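Local coordinates for protein putative transcriptional regulator, LysR family (Vibrio parahaemolyticus, PDB 3OXN) that probably acts as a DNA-binding transcription regulator of the LysR family, the present chain being its substrate-binding, effector-domain part, at residues V80-V93 with F189-E203. Residues are numbered along the deposited sequence; the frame is centred on the assembly and turned at random.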
loop_
_atom_site.group_PDB
_atom_site.type_symbol
_atom_site.label_atom_id
_atom_site.label_comp_id
_atom_site.label_asym_id
_atom_site.label_seq_id
_atom_site.Cartn_x
_atom_site.Cartn_y
_atom_site.Cartn_z
ATOM N N VAL A 80 11.218 3.178 -21.674
ATOM C CA VAL A 80 10.147 4.138 -21.418
ATOM C C VAL A 80 10.066 5.299 -22.413
ATOM O O VAL A 80 9.222 6.180 -22.255
ATOM C CB VAL A 80 10.259 4.719 -19.988
ATOM C CG1 VAL A 80 10.309 3.596 -18.962
ATOM C CG2 VAL A 80 11.490 5.615 -19.864
ATOM N N GLU A 81 10.936 5.306 -23.425
ATOM C CA GLU A 81 10.926 6.364 -24.444
ATOM C C GLU A 81 9.565 6.455 -25.134
ATOM O O GLU A 81 8.992 5.430 -25.532
ATOM C CB GLU A 81 12.010 6.118 -25.492
ATOM C CG GLU A 81 13.419 6.072 -24.921
ATOM C CD GLU A 81 13.681 4.803 -24.134
ATOM O OE1 GLU A 81 14.206 4.911 -22.999
ATOM O OE2 GLU A 81 13.347 3.704 -24.654
ATOM N N PRO A 82 9.057 7.690 -25.318
ATOM C CA PRO A 82 9.686 8.986 -25.036
ATOM C C PRO A 82 9.394 9.574 -23.644
ATOM O O PRO A 82 9.147 10.786 -23.516
ATOM C CB PRO A 82 9.023 9.877 -26.082
ATOM C CG PRO A 82 7.618 9.405 -26.012
ATOM C CD PRO A 82 7.801 7.889 -26.071
ATOM N N LEU A 83 9.415 8.733 -22.616
ATOM C CA LEU A 83 9.286 9.227 -21.246
ATOM C C LEU A 83 10.657 9.469 -20.643
ATOM O O LEU A 83 11.547 8.636 -20.741
ATOM C CB LEU A 83 8.495 8.253 -20.373
ATOM C CG LEU A 83 7.000 8.173 -20.648
ATOM C CD1 LEU A 83 6.329 7.330 -19.588
ATOM C CD2 LEU A 83 6.433 9.560 -20.643
ATOM N N ARG A 84 10.824 10.621 -20.024
ATOM C CA ARG A 84 12.076 10.941 -19.361
ATOM C C ARG A 84 12.303 10.018 -18.165
ATOM O O ARG A 84 11.371 9.625 -17.466
ATOM C CB ARG A 84 12.058 12.397 -18.937
ATOM C CG ARG A 84 11.607 13.283 -20.067
ATOM C CD ARG A 84 12.654 13.251 -21.120
ATOM N NE ARG A 84 13.945 13.200 -20.440
ATOM C CZ ARG A 84 15.092 13.646 -20.944
ATOM N NH1 ARG A 84 15.125 14.193 -22.161
ATOM N NH2 ARG A 84 16.204 13.535 -20.222
ATOM N N SER A 85 13.549 9.651 -17.938
ATOM C CA SER A 85 13.818 8.723 -16.867
ATOM C C SER A 85 15.250 8.860 -16.424
ATOM O O SER A 85 16.123 9.144 -17.232
ATOM C CB SER A 85 13.566 7.293 -17.339
ATOM O OG SER A 85 14.362 7.012 -18.469
ATOM N N GLU A 86 15.484 8.660 -15.136
ATOM C CA GLU A 86 16.840 8.572 -14.635
ATOM C C GLU A 86 16.863 7.513 -13.532
ATOM O O GLU A 86 15.898 7.401 -12.785
ATOM C CB GLU A 86 17.302 9.933 -14.107
ATOM C CG GLU A 86 17.196 10.080 -12.608
ATOM C CD GLU A 86 17.920 11.315 -12.087
ATOM O OE1 GLU A 86 17.660 12.418 -12.612
ATOM O OE2 GLU A 86 18.747 11.173 -11.150
ATOM N N ILE A 87 17.936 6.722 -13.433
ATOM C CA ILE A 87 18.027 5.752 -12.338
ATOM C C ILE A 87 18.232 6.478 -11.016
ATOM O O ILE A 87 18.909 7.500 -10.953
ATOM C CB ILE A 87 19.145 4.726 -12.545
ATOM C CG1 ILE A 87 18.959 4.008 -13.876
ATOM C CG2 ILE A 87 19.156 3.727 -11.422
ATOM C CD1 ILE A 87 19.883 2.846 -14.079
ATOM N N LEU A 88 17.609 5.965 -9.967
ATOM C CA LEU A 88 17.723 6.547 -8.633
ATOM C C LEU A 88 18.744 5.781 -7.810
ATOM O O LEU A 88 19.576 6.381 -7.132
ATOM C CB LEU A 88 16.374 6.508 -7.915
ATOM C CG LEU A 88 15.334 7.550 -8.291
ATOM C CD1 LEU A 88 14.105 7.269 -7.488
ATOM C CD2 LEU A 88 15.823 8.951 -7.988
ATOM N N GLY A 89 18.660 4.452 -7.894
ATOM C CA GLY A 89 19.473 3.557 -7.099
ATOM C C GLY A 89 19.113 2.087 -7.209
ATOM O O GLY A 89 18.245 1.696 -7.959
ATOM N N ARG A 90 19.765 1.265 -6.406
ATOM C CA ARG A 90 19.832 -0.159 -6.684
ATOM C C ARG A 90 19.123 -1.002 -5.646
ATOM O O ARG A 90 19.756 -1.508 -4.728
ATOM C CB ARG A 90 21.307 -0.578 -6.757
ATOM C CG ARG A 90 21.615 -1.566 -7.857
ATOM C CD ARG A 90 22.752 -1.066 -8.724
ATOM N NE ARG A 90 22.864 -1.849 -9.948
ATOM C CZ ARG A 90 23.527 -3.000 -10.030
ATOM N NH1 ARG A 90 24.145 -3.488 -8.952
ATOM N NH2 ARG A 90 23.574 -3.659 -11.187
ATOM N N VAL A 91 17.821 -1.190 -5.805
ATOM C CA VAL A 91 17.076 -2.054 -4.892
ATOM C C VAL A 91 17.524 -3.509 -4.957
ATOM O O VAL A 91 17.648 -4.086 -6.041
ATOM C CB VAL A 91 15.582 -2.038 -5.195
ATOM C CG1 VAL A 91 14.803 -2.493 -3.970
ATOM C CG2 VAL A 91 15.151 -0.654 -5.628
ATOM N N GLY A 92 17.763 -4.096 -3.789
ATOM C CA GLY A 92 18.044 -5.518 -3.692
ATOM C C GLY A 92 16.960 -6.201 -2.879
ATOM O O GLY A 92 16.166 -5.526 -2.220
ATOM N N VAL A 93 16.929 -7.535 -2.917
ATOM C CA VAL A 93 15.883 -8.298 -2.221
ATOM C C VAL A 93 16.382 -9.056 -0.980
ATOM O O VAL A 93 17.487 -9.592 -0.973
ATOM C CB VAL A 93 15.111 -9.233 -3.193
ATOM C CG1 VAL A 93 14.668 -10.496 -2.497
ATOM C CG2 VAL A 93 13.920 -8.506 -3.750
ATOM N N PHE A 189 21.639 -13.127 -6.684
ATOM C CA PHE A 189 20.590 -12.283 -7.234
ATOM C C PHE A 189 21.149 -10.878 -7.304
ATOM O O PHE A 189 21.633 -10.339 -6.306
ATOM C CB PHE A 189 19.338 -12.318 -6.352
ATOM C CG PHE A 189 18.198 -11.497 -6.882
ATOM C CD1 PHE A 189 17.408 -11.973 -7.917
ATOM C CD2 PHE A 189 17.915 -10.252 -6.341
ATOM C CE1 PHE A 189 16.376 -11.220 -8.417
ATOM C CE2 PHE A 189 16.874 -9.488 -6.829
ATOM C CZ PHE A 189 16.099 -9.978 -7.876
ATOM N N THR A 190 21.089 -10.289 -8.491
ATOM C CA THR A 190 21.766 -9.030 -8.748
ATOM C C THR A 190 20.785 -7.857 -8.684
ATOM O O THR A 190 19.865 -7.761 -9.493
ATOM C CB THR A 190 22.502 -9.078 -10.111
ATOM O OG1 THR A 190 23.204 -10.331 -10.237
ATOM C CG2 THR A 190 23.490 -7.925 -10.228
ATOM N N PRO A 191 20.977 -6.963 -7.705
ATOM C CA PRO A 191 20.122 -5.782 -7.537
ATOM C C PRO A 191 19.604 -5.197 -8.860
ATOM O O PRO A 191 20.379 -4.984 -9.805
ATOM C CB PRO A 191 21.059 -4.782 -6.841
ATOM C CG PRO A 191 21.923 -5.651 -5.991
ATOM C CD PRO A 191 22.083 -6.981 -6.730
ATOM N N PHE A 192 18.292 -4.967 -8.912
ATOM C CA PHE A 192 17.672 -4.220 -9.993
ATOM C C PHE A 192 17.776 -2.770 -9.617
ATOM O O PHE A 192 18.190 -2.463 -8.502
ATOM C CB PHE A 192 16.202 -4.620 -10.188
ATOM C CG PHE A 192 15.349 -4.577 -8.929
ATOM C CD1 PHE A 192 14.669 -3.423 -8.567
ATOM C CD2 PHE A 192 15.163 -5.708 -8.156
ATOM C CE1 PHE A 192 13.841 -3.390 -7.422
ATOM C CE2 PHE A 192 14.340 -5.679 -7.011
ATOM C CZ PHE A 192 13.682 -4.519 -6.647
ATOM N N ASP A 193 17.419 -1.864 -10.517
ATOM C CA ASP A 193 17.389 -0.476 -10.082
ATOM C C ASP A 193 16.070 0.241 -10.270
ATOM O O ASP A 193 15.335 -0.002 -11.239
ATOM C CB ASP A 193 18.587 0.355 -10.583
ATOM C CG ASP A 193 19.107 -0.100 -11.932
ATOM O OD1 ASP A 193 20.353 -0.054 -12.121
ATOM O OD2 ASP A 193 18.275 -0.501 -12.786
ATOM N N TYR A 194 15.768 1.092 -9.287
ATOM C CA TYR A 194 14.589 1.945 -9.296
ATOM C C TYR A 194 14.938 3.241 -10.000
ATOM O O TYR A 194 16.109 3.552 -10.195
ATOM C CB TYR A 194 14.138 2.254 -7.871
ATOM C CG TYR A 194 12.828 1.639 -7.473
ATOM C CD1 TYR A 194 12.600 0.282 -7.642
ATOM C CD2 TYR A 194 11.816 2.415 -6.907
ATOM C CE1 TYR A 194 11.392 -0.293 -7.264
ATOM C CE2 TYR A 194 10.603 1.856 -6.514
ATOM C CZ TYR A 194 10.394 0.494 -6.694
ATOM O OH TYR A 194 9.197 -0.087 -6.311
ATOM N N SER A 195 13.902 3.990 -10.368
ATOM C CA SER A 195 14.045 5.217 -11.150
ATOM C C SER A 195 12.877 6.194 -11.001
ATOM O O SER A 195 11.845 5.872 -10.436
ATOM C CB SER A 195 14.273 4.893 -12.637
ATOM O OG SER A 195 13.931 3.562 -12.942
HETATM N N MSE A 196 13.088 7.417 -11.476
HETATM C CA MSE A 196 12.018 8.379 -11.622
HETATM C C MSE A 196 11.623 8.340 -13.072
HETATM O O MSE A 196 12.472 8.131 -13.935
HETATM C CB MSE A 196 12.505 9.770 -11.292
HETATM C CG MSE A 196 12.760 10.021 -9.833
HETATM SE SE MSE A 196 13.430 11.861 -9.605
HETATM C CE MSE A 196 14.990 11.784 -10.779
ATOM N N ILE A 197 10.340 8.527 -13.344
ATOM C CA ILE A 197 9.883 8.602 -14.717
ATOM C C ILE A 197 8.965 9.792 -14.861
ATOM O O ILE A 197 8.127 10.032 -13.999
ATOM C CB ILE A 197 9.141 7.321 -15.143
ATOM C CG1 ILE A 197 9.804 6.075 -14.533
ATOM C CG2 ILE A 197 9.055 7.226 -16.670
ATOM C CD1 ILE A 197 11.051 5.630 -15.233
ATOM N N TRP A 198 9.118 10.542 -15.946
ATOM C CA TRP A 198 8.234 11.671 -16.191
ATOM C C TRP A 198 8.044 11.977 -17.674
ATOM O O TRP A 198 8.832 11.560 -18.519
ATOM C CB TRP A 198 8.708 12.924 -15.436
ATOM C CG TRP A 198 10.031 13.442 -15.895
ATOM C CD1 TRP A 198 10.243 14.423 -16.801
ATOM C CD2 TRP A 198 11.326 12.997 -15.471
ATOM N NE1 TRP A 198 11.585 14.626 -16.971
ATOM C CE2 TRP A 198 12.275 13.758 -16.160
ATOM C CE3 TRP A 198 11.776 12.028 -14.562
ATOM C CZ2 TRP A 198 13.647 13.586 -15.989
ATOM C CZ3 TRP A 198 13.141 11.854 -14.389
ATOM C CH2 TRP A 198 14.058 12.629 -15.098
ATOM N N HIS A 199 6.984 12.727 -17.962
ATOM C CA HIS A 199 6.676 13.173 -19.314
ATOM C C HIS A 199 7.616 14.310 -19.748
ATOM O O HIS A 199 7.988 15.155 -18.940
ATOM C CB HIS A 199 5.218 13.644 -19.364
ATOM C CG HIS A 199 4.607 13.636 -20.736
ATOM N ND1 HIS A 199 4.769 14.675 -21.631
ATOM C CD2 HIS A 199 3.797 12.741 -21.346
ATOM C CE1 HIS A 199 4.097 14.409 -22.738
ATOM N NE2 HIS A 199 3.496 13.243 -22.593
ATOM N N ALA A 200 7.997 14.325 -21.022
ATOM C CA ALA A 200 8.742 15.445 -21.577
ATOM C C ALA A 200 8.089 16.754 -21.136
ATOM O O ALA A 200 8.768 17.740 -20.833
ATOM C CB ALA A 200 8.769 15.353 -23.081
ATOM N N ARG A 201 6.762 16.741 -21.089
ATOM C CA ARG A 201 5.971 17.896 -20.658
ATOM C C ARG A 201 6.350 18.450 -19.274
ATOM O O ARG A 201 6.012 19.593 -18.945
ATOM C CB ARG A 201 4.476 17.548 -20.696
ATOM C CG ARG A 201 3.700 18.000 -19.464
ATOM C CD ARG A 201 2.731 16.906 -19.000
ATOM N NE ARG A 201 1.803 16.556 -20.070
ATOM C CZ ARG A 201 0.876 15.606 -19.995
ATOM N NH1 ARG A 201 0.750 14.885 -18.877
ATOM N NH2 ARG A 201 0.078 15.378 -21.046
ATOM N N CYS A 202 7.029 17.641 -18.463
ATOM C CA CYS A 202 7.455 18.091 -17.143
ATOM C C CYS A 202 8.961 18.263 -17.090
ATOM O O CYS A 202 9.528 18.467 -16.015
ATOM C CB CYS A 202 7.037 17.103 -16.052
ATOM S SG CYS A 202 5.278 17.044 -15.667
ATOM N N GLU A 203 9.607 18.175 -18.245
ATOM C CA GLU A 203 11.062 18.188 -18.298
ATOM C C GLU A 203 11.631 19.544 -17.921
ATOM O O GLU A 203 12.622 19.642 -17.188
ATOM C CB GLU A 203 11.542 17.810 -19.695
ATOM C CG GLU A 203 13.024 17.936 -19.863
ATOM C CD GLU A 203 13.768 16.938 -19.010
ATOM O OE1 GLU A 203 13.784 15.746 -19.381
ATOM O OE2 GLU A 203 14.343 17.347 -17.977
#
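R84 pairs with W198 and E86 with M196 (selenomethionine), as strands 83-89 and 194-199 run antiparallel, their N-to-C directions 150° apart. W198 N gives R84 O a nearly straight hydrogen bond of 2.9 Å, while the return hydrogen bond from R84 N is weak. E86 and M196 exchange two backbone hydrogen bonds. L88 and G89 then both face Y194, a classic beta bulge: L88 N hydrogen-bonds to Y194 O at 2.9 Å, and Y194 N to G89 O.

R84 CB lies over the five-membered ring of W198, a CH-pi contact modelled tighter than expected. The R84 chain bends at chi2 and chi3 (-68° and -37°), which folds the guanidinium back toward E203. R84 NE lies 2.8 Å from E203 OE1, but the oxygen sits over the guanidinium face, so this salt bridge rests on charge alone. W198 NE1 also makes a weak hydrogen bond to E203 OE1. L88 CD2 meets M196 CG at 3.7 Å. On the other face of the sheet, I197 CG2 packs against L83 CB at 3.9 Å. Past the bulge, V91 O lies over one face of the F192 ring, V91 CG2 meets Y194 CD1, and R90 NE makes a long salt bridge with D193 OD1 (3.8 Å).

Strand 83-89 is an edge strand of its five-stranded sheet; 194-199 lies between it and 71-74. Helix 206-227 covers L88 and M196, and helix 60-65 covers L83 and I197. Segments 90-92 and 189-193 run side by side as the two crossover links between the lobes of this periplasmic-binding-protein-like domain.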